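Local coordinates for protein starch synthase I (Hordeum vulgare, PDB 4HLN) that belongs to the plant starch synthases, two-domain enzymes of the GT-B glycosyltransferase fold, and carries a bound glycan on its C-terminal domain, at residues A[116-121]-A[155-160]; A[269-274]-A[345-350]; A[396-401]-A[608-613]. All blocks are in the same frame, centred on the assembly; numbering follows the deposited sequence.

Contact 1 of 3, residues A[116-121]-A[155-160]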
ATOM      1  N   ASN A 116      -3.827 -21.057  21.322  1.00122.30           N
ATOM      2  CA  ASN A 116      -4.868 -20.215  20.742  1.00130.55           C
ATOM      3  C   ASN A 116      -5.360 -20.733  19.392  1.00136.86           C
ATOM      4  O   ASN A 116      -4.878 -21.751  18.886  1.00130.58           O
ATOM      5  CB  ASN A 116      -4.379 -18.770  20.598  1.00125.79           C
ATOM      6  N   ASP A 117      -6.326 -20.020  18.818  1.00141.25           N
ATOM      7  CA  ASP A 117      -6.874 -20.361  17.510  1.00138.32           C
ATOM      8  C   ASP A 117      -6.060 -19.699  16.393  1.00128.03           C
ATOM      9  O   ASP A 117      -6.409 -19.792  15.211  1.00122.30           O
ATOM     10  CB  ASP A 117      -8.341 -19.933  17.423  1.00138.88           C
ATOM     11  CG  ASP A 117      -9.102 -20.678  16.340  1.00140.92           C
ATOM     12  OD1 ASP A 117     -10.350 -20.658  16.368  1.00135.13           O
ATOM     13  OD2 ASP A 117      -8.453 -21.290  15.465  1.00145.34           O
ATOM     14  N   GLN A 118      -4.976 -19.031  16.777  1.00113.16           N
ATOM     15  CA  GLN A 118      -4.106 -18.355  15.820  1.00 91.45           C
ATOM     16  C   GLN A 118      -3.491 -19.323  14.812  1.00 90.98           C
ATOM     17  O   GLN A 118      -2.668 -20.171  15.170  1.00 87.18           O
ATOM     18  CB  GLN A 118      -2.994 -17.600  16.547  1.00 82.92           C
ATOM     19  CG  GLN A 118      -1.831 -17.175  15.643  1.00 81.99           C
ATOM     20  CD  GLN A 118      -2.216 -16.089  14.640  1.00 77.39           C
ATOM     21  OE1 GLN A 118      -2.762 -15.048  15.014  1.00 73.82           O
ATOM     22  NE2 GLN A 118      -1.934 -16.330  13.361  1.00 62.97           N
ATOM     23  N   PRO A 119      -3.887 -19.193  13.537  1.00 83.53           N
ATOM     24  CA  PRO A 119      -3.344 -20.031  12.464  1.00 78.42           C
ATOM     25  C   PRO A 119      -1.841 -19.822  12.280  1.00 83.18           C
ATOM     26  O   PRO A 119      -1.353 -18.691  12.350  1.00 78.81           O
ATOM     27  CB  PRO A 119      -4.116 -19.559  11.223  1.00 64.68           C
ATOM     28  CG  PRO A 119      -4.617 -18.207  11.571  1.00 59.53           C
ATOM     29  CD  PRO A 119      -4.870 -18.217  13.039  1.00 69.74           C
ATOM     30  N   LEU A 120      -1.114 -20.914  12.060  1.00 81.39           N
ATOM     31  CA  LEU A 120       0.325 -20.846  11.840  1.00 66.65           C
ATOM     32  C   LEU A 120       0.661 -21.233  10.393  1.00 70.57           C
ATOM     33  O   LEU A 120      -0.199 -21.724   9.659  1.00 69.96           O
ATOM     34  CB  LEU A 120       1.065 -21.714  12.864  1.00 53.92           C
ATOM     35  CG  LEU A 120       0.736 -21.428  14.349  1.00 63.97           C
ATOM     36  CD1 LEU A 120       1.344 -22.472  15.266  1.00 57.18           C
ATOM     37  CD2 LEU A 120       1.152 -20.012  14.814  1.00 65.97           C
ATOM     38  N   ALA A 121       1.900 -20.987   9.974  1.00 67.65           N
ATOM     39  CA  ALA A 121       2.296 -21.240   8.589  1.00 62.23           C
ATOM     40  C   ALA A 121       3.008 -22.581   8.395  1.00 73.97           C
ATOM     41  O   ALA A 121       3.798 -23.007   9.252  1.00 70.75           O
ATOM     42  CB  ALA A 121       3.164 -20.095   8.063  1.00 48.83           C
ATOM     43  N   ALA A 155       4.777 -12.358  12.093  1.00 40.91           N
ATOM     44  CA  ALA A 155       5.355 -12.831  13.344  1.00 42.03           C
ATOM     45  C   ALA A 155       4.366 -13.720  14.075  1.00 48.84           C
ATOM     46  O   ALA A 155       4.742 -14.685  14.725  1.00 53.89           O
ATOM     47  CB  ALA A 155       5.772 -11.661  14.224  1.00 24.17           C
ATOM     48  N   ALA A 156       3.091 -13.386  13.947  1.00 55.80           N
ATOM     49  CA  ALA A 156       2.029 -14.068  14.673  1.00 48.62           C
ATOM     50  C   ALA A 156       1.772 -15.448  14.094  1.00 50.52           C
ATOM     51  O   ALA A 156       1.168 -16.304  14.739  1.00 57.15           O
ATOM     52  CB  ALA A 156       0.760 -13.237  14.613  1.00 36.36           C
ATOM     53  N   ARG A 157       2.213 -15.649  12.858  1.00 43.98           N
ATOM     54  CA  ARG A 157       2.071 -16.934  12.197  1.00 43.13           C
ATOM     55  C   ARG A 157       3.317 -17.801  12.395  1.00 51.27           C
ATOM     56  O   ARG A 157       3.465 -18.823  11.729  1.00 57.85           O
ATOM     57  CB  ARG A 157       1.822 -16.752  10.700  1.00 45.03           C
ATOM     58  CG  ARG A 157       0.596 -15.937  10.335  1.00 45.18           C
ATOM     59  CD  ARG A 157       0.319 -16.038   8.834  1.00 49.26           C
ATOM     60  NE  ARG A 157      -0.970 -16.672   8.590  1.00 66.73           N
ATOM     61  CZ  ARG A 157      -1.164 -17.673   7.740  1.00 69.44           C
ATOM     62  NH1 ARG A 157      -0.147 -18.138   7.040  1.00 44.27           N
ATOM     63  NH2 ARG A 157      -2.377 -18.201   7.584  1.00 84.91           N
ATOM     64  N   GLY A 158       4.216 -17.379  13.286  1.00 45.29           N
ATOM     65  CA  GLY A 158       5.369 -18.186  13.657  1.00 40.86           C
ATOM     66  C   GLY A 158       6.668 -17.905  12.913  1.00 53.40           C
ATOM     67  O   GLY A 158       7.663 -18.602  13.102  1.00 54.88           O
ATOM     68  N   HIS A 159       6.676 -16.887  12.062  1.00 53.78           N
ATOM     69  CA  HIS A 159       7.913 -16.475  11.408  1.00 46.62           C
ATOM     70  C   HIS A 159       8.794 -15.712  12.376  1.00 37.78           C
ATOM     71  O   HIS A 159       8.306 -15.041  13.282  1.00 40.71           O
ATOM     72  CB  HIS A 159       7.630 -15.608  10.185  1.00 42.81           C
ATOM     73  CG  HIS A 159       6.713 -16.253   9.195  1.00 50.65           C
ATOM     74  ND1 HIS A 159       7.133 -17.232   8.322  1.00 46.01           N
ATOM     75  CD2 HIS A 159       5.393 -16.064   8.947  1.00 51.25           C
ATOM     76  CE1 HIS A 159       6.113 -17.620   7.579  1.00 51.34           C
ATOM     77  NE2 HIS A 159       5.045 -16.927   7.936  1.00 51.65           N
ATOM     78  N   ARG A 160      10.102 -15.825  12.185  1.00 27.27           N
ATOM     79  CA  ARG A 160      11.034 -14.999  12.922  1.00 30.24           C
ATOM     80  C   ARG A 160      11.176 -13.713  12.116  1.00 33.20           C
ATOM     81  O   ARG A 160      11.627 -13.751  10.982  1.00 37.66           O
ATOM     82  CB  ARG A 160      12.383 -15.694  13.059  1.00 25.17           C
ATOM     83  CG  ARG A 160      13.112 -15.266  14.320  1.00 23.54           C
ATOM     84  CD  ARG A 160      14.589 -15.534  14.222  1.00 35.89           C
ATOM     85  NE  ARG A 160      15.272 -15.030  15.403  1.00 42.87           N
ATOM     86  CZ  ARG A 160      16.567 -15.198  15.624  1.00 42.71           C
ATOM     87  NH1 ARG A 160      17.134 -14.720  16.727  1.00 42.37           N
ATOM     88  NH2 ARG A 160      17.286 -15.859  14.736  1.00 34.13           N
TER
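Ala121 makes the closely packed end of this contact, held by its backbone and its methyl group alike. Its N donates to Arg157 O at 3.2 Å, the one hydrogen bond between 116-121 and 155-160. Ala121 CB also rests 3.7 Å from His159 NE2 and 4.0 Å from Arg157 NH1, both buried side chains. Their polar ends are engaged by the C-terminal helix 611-627: Arg157 forms salt bridges with Asp612 and Glu619, and His159 NE2 bonds to Glu619. The guanidinium lies against Pro119 CB and Ala121 CB, with Leu120 O off toward its rim. Arg157 CG, beside the backbone N (chi1 -59°), runs past Pro119 O at 3.9 Å before the chain bends at chi3.

The other end is looser, and Pro119 and Leu120 are exposed there. Leu120 brings CD2 to 3.7 Å from Ala156 O, and Gln118 lays its CG and amide alongside that same carbonyl without bonding to it. The bend at chi2 (69°) turns Gln118 NE2 back to Pro119 O, 2.6 Å away in its own segment. Gly158 (phi 95°) follows in the turn after helix 150-156, its N bonded to Ala155 O. The N-terminal arm is thus laid across the close of that helix, the connecting helix of a beta-alpha-beta crossover between parallel strands 126-130 and 160-166 in a Rossmann-like domain.

Contact 2 of 3, residues A[269-274]-A[345-350]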
ATOM      1  N   ASN A 269      11.532  -1.954   1.347  1.00 46.65           N
ATOM      2  CA  ASN A 269      10.440  -1.045   1.043  1.00 37.47           C
ATOM      3  C   ASN A 269      10.927   0.210   0.383  1.00 40.43           C
ATOM      4  O   ASN A 269      11.683   0.987   0.986  1.00 34.99           O
ATOM      5  CB  ASN A 269       9.664  -0.703   2.308  1.00 37.53           C
ATOM      6  CG  ASN A 269       8.879  -1.884   2.819  1.00 49.68           C
ATOM      7  OD1 ASN A 269       7.671  -1.972   2.620  1.00 55.68           O
ATOM      8  ND2 ASN A 269       9.570  -2.822   3.452  1.00 51.24           N
ATOM      9  N   ASP A 270      10.513   0.383  -0.872  1.00 39.41           N
ATOM     10  CA  ASP A 270      10.714   1.640  -1.580  1.00 31.41           C
ATOM     11  C   ASP A 270      12.182   1.956  -1.825  1.00 35.49           C
ATOM     12  O   ASP A 270      13.035   1.080  -1.702  1.00 37.50           O
ATOM     13  CB  ASP A 270      10.014   2.765  -0.812  1.00 36.25           C
ATOM     14  CG  ASP A 270       8.490   2.581  -0.780  1.00 57.48           C
ATOM     15  OD1 ASP A 270       7.878   2.442  -1.876  1.00 57.05           O
ATOM     16  OD2 ASP A 270       7.919   2.541   0.340  1.00 68.22           O
ATOM     17  N   TRP A 271      12.503   3.194  -2.168  1.00 37.81           N
ATOM     18  CA  TRP A 271      13.875   3.437  -2.600  1.00 36.92           C
ATOM     19  C   TRP A 271      14.829   3.450  -1.435  1.00 35.79           C
ATOM     20  O   TRP A 271      15.995   3.117  -1.589  1.00 42.82           O
ATOM     21  CB  TRP A 271      14.011   4.718  -3.430  1.00 35.26           C
ATOM     22  CG  TRP A 271      14.109   5.973  -2.651  1.00 33.87           C
ATOM     23  CD1 TRP A 271      13.079   6.799  -2.305  1.00 35.01           C
ATOM     24  CD2 TRP A 271      15.303   6.572  -2.120  1.00 38.54           C
ATOM     25  NE1 TRP A 271      13.554   7.872  -1.591  1.00 26.23           N
ATOM     26  CE2 TRP A 271      14.916   7.765  -1.472  1.00 36.22           C
ATOM     27  CE3 TRP A 271      16.658   6.217  -2.126  1.00 37.17           C
ATOM     28  CZ2 TRP A 271      15.841   8.612  -0.839  1.00 28.39           C
ATOM     29  CZ3 TRP A 271      17.581   7.065  -1.500  1.00 37.26           C
ATOM     30  CH2 TRP A 271      17.164   8.248  -0.866  1.00 36.06           C
ATOM     31  N   HIS A 272      14.327   3.822  -0.266  1.00 36.21           N
ATOM     32  CA  HIS A 272      15.182   3.945   0.905  1.00 40.86           C
ATOM     33  C   HIS A 272      15.971   2.673   1.183  1.00 38.81           C
ATOM     34  O   HIS A 272      17.106   2.735   1.642  1.00 36.56           O
ATOM     35  CB  HIS A 272      14.365   4.341   2.126  1.00 40.66           C
ATOM     36  CG  HIS A 272      13.574   5.590   1.925  1.00 53.72           C
ATOM     37  ND1 HIS A 272      12.271   5.579   1.474  1.00 50.41           N
ATOM     38  CD2 HIS A 272      13.910   6.892   2.086  1.00 52.55           C
ATOM     39  CE1 HIS A 272      11.835   6.822   1.377  1.00 55.52           C
ATOM     40  NE2 HIS A 272      12.811   7.638   1.741  1.00 56.54           N
ATOM     41  N   ALA A 273      15.367   1.530   0.891  1.00 37.16           N
ATOM     42  CA  ALA A 273      15.994   0.239   1.158  1.00 40.21           C
ATOM     43  C   ALA A 273      16.401  -0.476  -0.123  1.00 36.31           C
ATOM     44  O   ALA A 273      16.643  -1.674  -0.114  1.00 44.05           O
ATOM     45  CB  ALA A 273      15.034  -0.650   1.955  1.00 35.60           C
ATOM     46  N   SER A 274      16.465   0.250  -1.230  1.00 41.17           N
ATOM     47  CA  SER A 274      16.536  -0.397  -2.544  1.00 38.96           C
ATOM     48  C   SER A 274      17.921  -0.860  -2.908  1.00 40.73           C
ATOM     49  O   SER A 274      18.106  -1.568  -3.894  1.00 54.53           O
ATOM     50  CB  SER A 274      15.997   0.520  -3.641  1.00 42.97           C
ATOM     51  OG  SER A 274      14.600   0.364  -3.782  1.00 50.82           O
ATOM     52  N   VAL A 345      22.008   7.875 -11.177  1.00 37.32           N
ATOM     53  CA  VAL A 345      21.805   6.581 -10.544  1.00 37.21           C
ATOM     54  C   VAL A 345      20.430   6.552  -9.916  1.00 39.05           C
ATOM     55  O   VAL A 345      19.933   7.562  -9.428  1.00 42.41           O
ATOM     56  CB  VAL A 345      22.861   6.264  -9.499  1.00 34.40           C
ATOM     57  CG1 VAL A 345      24.211   6.121 -10.186  1.00 43.41           C
ATOM     58  CG2 VAL A 345      22.896   7.353  -8.453  1.00 42.23           C
ATOM     59  N   ASN A 346      19.816   5.381  -9.948  1.00 40.88           N
ATOM     60  CA  ASN A 346      18.427   5.256  -9.578  1.00 42.16           C
ATOM     61  C   ASN A 346      18.230   4.061  -8.644  1.00 39.28           C
ATOM     62  O   ASN A 346      18.087   2.927  -9.091  1.00 37.80           O
ATOM     63  CB  ASN A 346      17.584   5.114 -10.850  1.00 42.55           C
ATOM     64  CG  ASN A 346      16.088   5.083 -10.569  1.00 40.42           C
ATOM     65  OD1 ASN A 346      15.646   4.583  -9.532  1.00 39.30           O
ATOM     66  ND2 ASN A 346      15.294   5.600 -11.512  1.00 29.38           N
ATOM     67  N   PHE A 347      18.208   4.335  -7.346  1.00 35.66           N
ATOM     68  CA  PHE A 347      18.017   3.305  -6.337  1.00 31.55           C
ATOM     69  C   PHE A 347      16.922   2.299  -6.642  1.00 33.35           C
ATOM     70  O   PHE A 347      17.187   1.092  -6.685  1.00 38.21           O
ATOM     71  CB  PHE A 347      17.800   3.909  -4.950  1.00 33.60           C
ATOM     72  CG  PHE A 347      19.083   4.205  -4.208  1.00 44.75           C
ATOM     73  CD1 PHE A 347      20.227   4.604  -4.898  1.00 41.03           C
ATOM     74  CD2 PHE A 347      19.148   4.076  -2.825  1.00 50.61           C
ATOM     75  CE1 PHE A 347      21.400   4.890  -4.221  1.00 39.20           C
ATOM     76  CE2 PHE A 347      20.316   4.353  -2.140  1.00 47.03           C
ATOM     77  CZ  PHE A 347      21.447   4.765  -2.841  1.00 44.97           C
ATOM     78  N   LEU A 348      15.698   2.787  -6.819  1.00 35.44           N
ATOM     79  CA  LEU A 348      14.554   1.915  -7.060  1.00 32.14           C
ATOM     80  C   LEU A 348      14.798   1.064  -8.293  1.00 42.92           C
ATOM     81  O   LEU A 348      14.557  -0.147  -8.285  1.00 43.02           O
ATOM     82  CB  LEU A 348      13.291   2.749  -7.243  1.00 40.79           C
ATOM     83  CG  LEU A 348      11.980   1.988  -7.105  1.00 34.87           C
ATOM     84  CD1 LEU A 348      11.911   1.442  -5.713  1.00 32.78           C
ATOM     85  CD2 LEU A 348      10.799   2.906  -7.345  1.00 42.19           C
ATOM     86  N   LYS A 349      15.289   1.707  -9.354  1.00 33.88           N
ATOM     87  CA  LYS A 349      15.635   1.002 -10.573  1.00 38.98           C
ATOM     88  C   LYS A 349      16.610  -0.150 -10.284  1.00 42.50           C
ATOM     89  O   LYS A 349      16.446  -1.256 -10.791  1.00 48.98           O
ATOM     90  CB  LYS A 349      16.238   1.979 -11.580  1.00 36.47           C
ATOM     91  CG  LYS A 349      16.584   1.372 -12.929  1.00 29.93           C
ATOM     92  CD  LYS A 349      18.035   0.909 -12.998  1.00 31.44           C
ATOM     93  CE  LYS A 349      18.418   0.436 -14.411  1.00 35.89           C
ATOM     94  NZ  LYS A 349      19.870   0.078 -14.540  1.00 37.02           N
ATOM     95  N   GLY A 350      17.627   0.135  -9.476  1.00 33.90           N
ATOM     96  CA  GLY A 350      18.625  -0.841  -9.077  1.00 40.27           C
ATOM     97  C   GLY A 350      18.028  -2.074  -8.429  1.00 43.67           C
ATOM     98  O   GLY A 350      18.444  -3.202  -8.710  1.00 46.09           O
TER
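The six-membered ring of Trp271 presents its CE3-CZ3 edge to the face of the Phe347 ring in an offset edge-to-face pair, centroids 5.4 Å apart and planes at 69°. Phe347 CD2 sits near the indole plane, 3.4 Å from Trp271 CE3, while Trp271 O lies in the plane of the phenyl ring at its edge. One indole face carries His272 CD2 near its rim, and Tyr239 of helix 235-252 adds another edge-to-face partner. The site belongs to the Rossmann-like N-terminal domain: 269-274 is the loop leaving parallel strand 264-269, and residues 345-350 form the junction where strand 343-346 passes directly into helix 347-354. Asn346 is the N-cap of that helix, its OD1 accepting from Lys349 N at 2.9 Å, the donor well above the carbonyl plane.

Trp271 CG stands between the backbone N and the carbonyl carbon (chi1 82°), swinging the indole beside Phe347. Next to the aromatic pair, Leu348 CD1 comes 3.9 Å from Asp270 C. Ser274 CB packs on Phe347 O, whereas Ser274 OG, 3.5 Å from Leu348 CD1, donates a hydrogen bond to Asp270 O at 2.7 Å, from 48° above the carbonyl plane.

Contact 3 of 3, residues A[396-401]-A[608-613]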
ATOM      1  N   ILE A 396      -7.612  -5.718   7.080  1.00 43.46           N
ATOM      2  CA  ILE A 396      -8.321  -4.778   7.936  1.00 54.93           C
ATOM      3  C   ILE A 396      -8.562  -5.446   9.265  1.00 55.39           C
ATOM      4  O   ILE A 396      -8.594  -6.669   9.332  1.00 57.05           O
ATOM      5  CB  ILE A 396      -9.710  -4.372   7.354  1.00 42.25           C
ATOM      6  CG1 ILE A 396     -10.707  -5.526   7.486  1.00 40.48           C
ATOM      7  CG2 ILE A 396      -9.589  -3.899   5.907  1.00 43.40           C
ATOM      8  CD1 ILE A 396     -12.005  -5.332   6.717  1.00 42.49           C
ATOM      9  N   ASP A 397      -8.742  -4.636  10.309  1.00 56.38           N
ATOM     10  CA  ASP A 397      -9.141  -5.120  11.631  1.00 50.38           C
ATOM     11  C   ASP A 397     -10.631  -5.466  11.665  1.00 61.60           C
ATOM     12  O   ASP A 397     -11.483  -4.578  11.578  1.00 67.62           O
ATOM     13  CB  ASP A 397      -8.839  -4.059  12.687  1.00 58.92           C
ATOM     14  CG  ASP A 397      -9.094  -4.552  14.099  1.00 83.47           C
ATOM     15  OD1 ASP A 397      -9.791  -5.585  14.257  1.00 81.84           O
ATOM     16  OD2 ASP A 397      -8.600  -3.898  15.048  1.00 92.92           O
ATOM     17  N   ILE A 398     -10.950  -6.748  11.807  1.00 59.56           N
ATOM     18  CA  ILE A 398     -12.341  -7.170  11.727  1.00 65.51           C
ATOM     19  C   ILE A 398     -13.025  -7.084  13.088  1.00 71.18           C
ATOM     20  O   ILE A 398     -14.202  -7.420  13.232  1.00 72.61           O
ATOM     21  CB  ILE A 398     -12.479  -8.581  11.141  1.00 67.44           C
ATOM     22  CG1 ILE A 398     -11.696  -9.576  11.999  1.00 76.00           C
ATOM     23  CG2 ILE A 398     -12.002  -8.603   9.684  1.00 55.03           C
ATOM     24  CD1 ILE A 398     -11.843 -11.016  11.556  1.00 78.01           C
ATOM     25  N   ASN A 399     -12.288  -6.621  14.088  1.00 70.43           N
ATOM     26  CA  ASN A 399     -12.912  -6.316  15.365  1.00 75.19           C
ATOM     27  C   ASN A 399     -13.585  -4.958  15.278  1.00 74.80           C
ATOM     28  O   ASN A 399     -14.656  -4.745  15.840  1.00 84.81           O
ATOM     29  CB  ASN A 399     -11.887  -6.348  16.496  1.00 83.75           C
ATOM     30  CG  ASN A 399     -11.160  -7.682  16.581  1.00 90.96           C
ATOM     31  OD1 ASN A 399      -9.928  -7.726  16.662  1.00 96.17           O
ATOM     32  ND2 ASN A 399     -11.921  -8.779  16.547  1.00 77.88           N
ATOM     33  N   ASP A 400     -12.952  -4.043  14.552  1.00 72.94           N
ATOM     34  CA  ASP A 400     -13.535  -2.734  14.279  1.00 75.95           C
ATOM     35  C   ASP A 400     -14.554  -2.810  13.139  1.00 70.17           C
ATOM     36  O   ASP A 400     -15.566  -2.116  13.161  1.00 71.48           O
ATOM     37  CB  ASP A 400     -12.446  -1.714  13.933  1.00 89.54           C
ATOM     38  CG  ASP A 400     -11.412  -1.554  15.041  1.00104.30           C
ATOM     39  OD1 ASP A 400     -11.735  -1.853  16.212  1.00109.90           O
ATOM     40  OD2 ASP A 400     -10.273  -1.123  14.738  1.00103.78           O
ATOM     41  N   TRP A 401     -14.293  -3.659  12.148  1.00 62.52           N
ATOM     42  CA  TRP A 401     -15.130  -3.698  10.950  1.00 51.33           C
ATOM     43  C   TRP A 401     -15.859  -5.011  10.740  1.00 52.64           C
ATOM     44  O   TRP A 401     -15.420  -5.875   9.991  1.00 61.14           O
ATOM     45  CB  TRP A 401     -14.322  -3.334   9.700  1.00 40.48           C
ATOM     46  CG  TRP A 401     -13.631  -2.008   9.832  1.00 43.78           C
ATOM     47  CD1 TRP A 401     -12.410  -1.776  10.388  1.00 50.45           C
ATOM     48  CD2 TRP A 401     -14.139  -0.730   9.429  1.00 55.37           C
ATOM     49  NE1 TRP A 401     -12.114  -0.433  10.343  1.00 54.47           N
ATOM     50  CE2 TRP A 401     -13.158   0.230   9.756  1.00 57.10           C
ATOM     51  CE3 TRP A 401     -15.323  -0.306   8.813  1.00 54.50           C
ATOM     52  CZ2 TRP A 401     -13.325   1.588   9.487  1.00 52.66           C
ATOM     53  CZ3 TRP A 401     -15.490   1.041   8.553  1.00 53.94           C
ATOM     54  CH2 TRP A 401     -14.497   1.974   8.892  1.00 53.60           C
ATOM     55  N   ASP A 608     -12.139 -13.131   2.641  1.00 68.08           N
ATOM     56  CA  ASP A 608     -11.289 -12.926   3.809  1.00 64.13           C
ATOM     57  C   ASP A 608     -10.439 -11.679   3.590  1.00 61.94           C
ATOM     58  O   ASP A 608      -9.633 -11.627   2.661  1.00 58.63           O
ATOM     59  CB  ASP A 608     -10.392 -14.145   4.051  1.00 60.72           C
ATOM     60  CG  ASP A 608      -9.590 -14.044   5.352  1.00 70.13           C
ATOM     61  OD1 ASP A 608      -9.019 -15.064   5.786  1.00 79.22           O
ATOM     62  OD2 ASP A 608      -9.524 -12.948   5.944  1.00 69.95           O
ATOM     63  N   HIS A 609     -10.635 -10.676   4.440  1.00 52.73           N
ATOM     64  CA  HIS A 609      -9.926  -9.413   4.308  1.00 55.99           C
ATOM     65  C   HIS A 609      -8.998  -9.196   5.492  1.00 51.88           C
ATOM     66  O   HIS A 609      -8.602  -8.066   5.788  1.00 56.70           O
ATOM     67  CB  HIS A 609     -10.912  -8.241   4.246  1.00 65.74           C
ATOM     68  CG  HIS A 609     -11.970  -8.384   3.199  1.00 69.69           C
ATOM     69  ND1 HIS A 609     -11.693  -8.345   1.847  1.00 74.30           N
ATOM     70  CD2 HIS A 609     -13.313  -8.543   3.308  1.00 60.79           C
ATOM     71  CE1 HIS A 609     -12.820  -8.490   1.171  1.00 77.46           C
ATOM     72  NE2 HIS A 609     -13.817  -8.613   2.033  1.00 66.21           N
ATOM     73  N   THR A 610      -8.666 -10.274   6.182  1.00 42.36           N
ATOM     74  CA  THR A 610      -7.794 -10.166   7.343  1.00 49.35           C
ATOM     75  C   THR A 610      -6.347 -10.089   6.921  1.00 46.46           C
ATOM     76  O   THR A 610      -5.997 -10.306   5.764  1.00 51.12           O
ATOM     77  CB  THR A 610      -7.946 -11.361   8.308  1.00 50.47           C
ATOM     78  OG1 THR A 610      -7.339 -12.532   7.738  1.00 45.40           O
ATOM     79  CG2 THR A 610      -9.413 -11.623   8.582  1.00 35.18           C
ATOM     80  N   TRP A 611      -5.508  -9.780   7.891  1.00 49.89           N
ATOM     81  CA  TRP A 611      -4.079  -9.812   7.692  1.00 47.99           C
ATOM     82  C   TRP A 611      -3.537 -11.229   7.549  1.00 51.89           C
ATOM     83  O   TRP A 611      -2.536 -11.444   6.873  1.00 62.45           O
ATOM     84  CB  TRP A 611      -3.391  -9.068   8.829  1.00 41.90           C
ATOM     85  CG  TRP A 611      -3.484  -7.597   8.633  1.00 56.34           C
ATOM     86  CD1 TRP A 611      -4.323  -6.736   9.270  1.00 52.02           C
ATOM     87  CD2 TRP A 611      -2.730  -6.809   7.700  1.00 58.51           C
ATOM     88  NE1 TRP A 611      -4.119  -5.458   8.816  1.00 49.98           N
ATOM     89  CE2 TRP A 611      -3.156  -5.476   7.843  1.00 49.14           C
ATOM     90  CE3 TRP A 611      -1.724  -7.104   6.768  1.00 55.89           C
ATOM     91  CZ2 TRP A 611      -2.621  -4.432   7.089  1.00 56.25           C
ATOM     92  CZ3 TRP A 611      -1.196  -6.072   6.018  1.00 54.42           C
ATOM     93  CH2 TRP A 611      -1.645  -4.747   6.184  1.00 56.52           C
ATOM     94  N   ASP A 612      -4.188 -12.199   8.178  1.00 46.76           N
ATOM     95  CA  ASP A 612      -3.771 -13.585   8.003  1.00 53.57           C
ATOM     96  C   ASP A 612      -3.851 -13.952   6.541  1.00 55.94           C
ATOM     97  O   ASP A 612      -2.936 -14.572   5.989  1.00 59.57           O
ATOM     98  CB  ASP A 612      -4.632 -14.546   8.822  1.00 50.21           C
ATOM     99  CG  ASP A 612      -3.994 -14.906  10.144  1.00 73.16           C
ATOM    100  OD1 ASP A 612      -2.742 -14.970  10.208  1.00 69.20           O
ATOM    101  OD2 ASP A 612      -4.748 -15.115  11.123  1.00 90.48           O
ATOM    102  N   HIS A 613      -4.954 -13.572   5.914  1.00 46.94           N
ATOM    103  CA  HIS A 613      -5.144 -13.906   4.526  1.00 54.05           C
ATOM    104  C   HIS A 613      -4.066 -13.189   3.726  1.00 62.27           C
ATOM    105  O   HIS A 613      -3.473 -13.755   2.808  1.00 59.10           O
ATOM    106  CB  HIS A 613      -6.531 -13.491   4.067  1.00 62.30           C
ATOM    107  CG  HIS A 613      -6.830 -13.874   2.655  1.00 77.36           C
ATOM    108  ND1 HIS A 613      -6.555 -13.046   1.588  1.00 84.56           N
ATOM    109  CD2 HIS A 613      -7.372 -15.001   2.133  1.00 80.74           C
ATOM    110  CE1 HIS A 613      -6.921 -13.643   0.467  1.00 89.49           C
ATOM    111  NE2 HIS A 613      -7.422 -14.828   0.770  1.00 89.12           N
TER
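Ile396 and His609 are joined through their backbones: Ile396 N donates to His609 O over 2.9 Å. This is the single hydrogen bond between 396-401 and 608-613. The indole of Trp611 stands close by, its NE1 3.9 Å from Ile396 N.

The apolar touches are two. Ile396 and His609 run side by side, pointing the same way, with Ile396 CD1 4.0 Å from His609 CB; both side chains also pack on helix 529-536, and His609 NE2 bonds to Gly604 O. Nearer the surface Ile398 meets Thr610 at a slant, its CD1 3.9 Å from the Thr610 methyl CG2. Ile398 CG1 lies between the backbone N and the carbonyl carbon (chi1 58°), with CD1 extended beyond it to that methyl.

In the GT-B fold the last helix passes from the C-terminal domain back onto the N-terminal one, and here 608-613 leads into it, helix 611-627, beside the chain that has just left edge strand 389-391.

Polar bonds within each segment shape these turns. Asp608 OD2 takes Thr610 N at 2.8 Å, an Asx turn, and Thr610 OG1 at 2.9 Å on its syn side. As N-cap, Thr610 OG1 in turn accepts from His613 N at 3.2 Å. A second Asx turn has Asp397 OD1 receiving Asn399 N, 2.7 Å away on the anti side and tilted out of the carboxylate plane.

From the N terminus the three contacts follow in series, neither nesting nor crossing. Contact 1 closes first, bringing the ends of 33 residues together around strand 126-130 and most of helix 150-156. Contact 2 closes a 70-residue excursion inside the N-terminal domain, tying the loop after strand 264-269 of the main sheet to the first turn of helix 347-354, which follows strand 343-346 of the small antiparallel sheet. Contact 3 spans 206 residues, including the whole six-stranded sheet of the C-terminal domain, so that the outgoing and returning chain meet. Contacts 1 and 3 touch through Asp612, near the start of helix 611-627, which meets Arg157, Pro119 and Gln118; contact 2 lies about 31 Å from each, centre to centre.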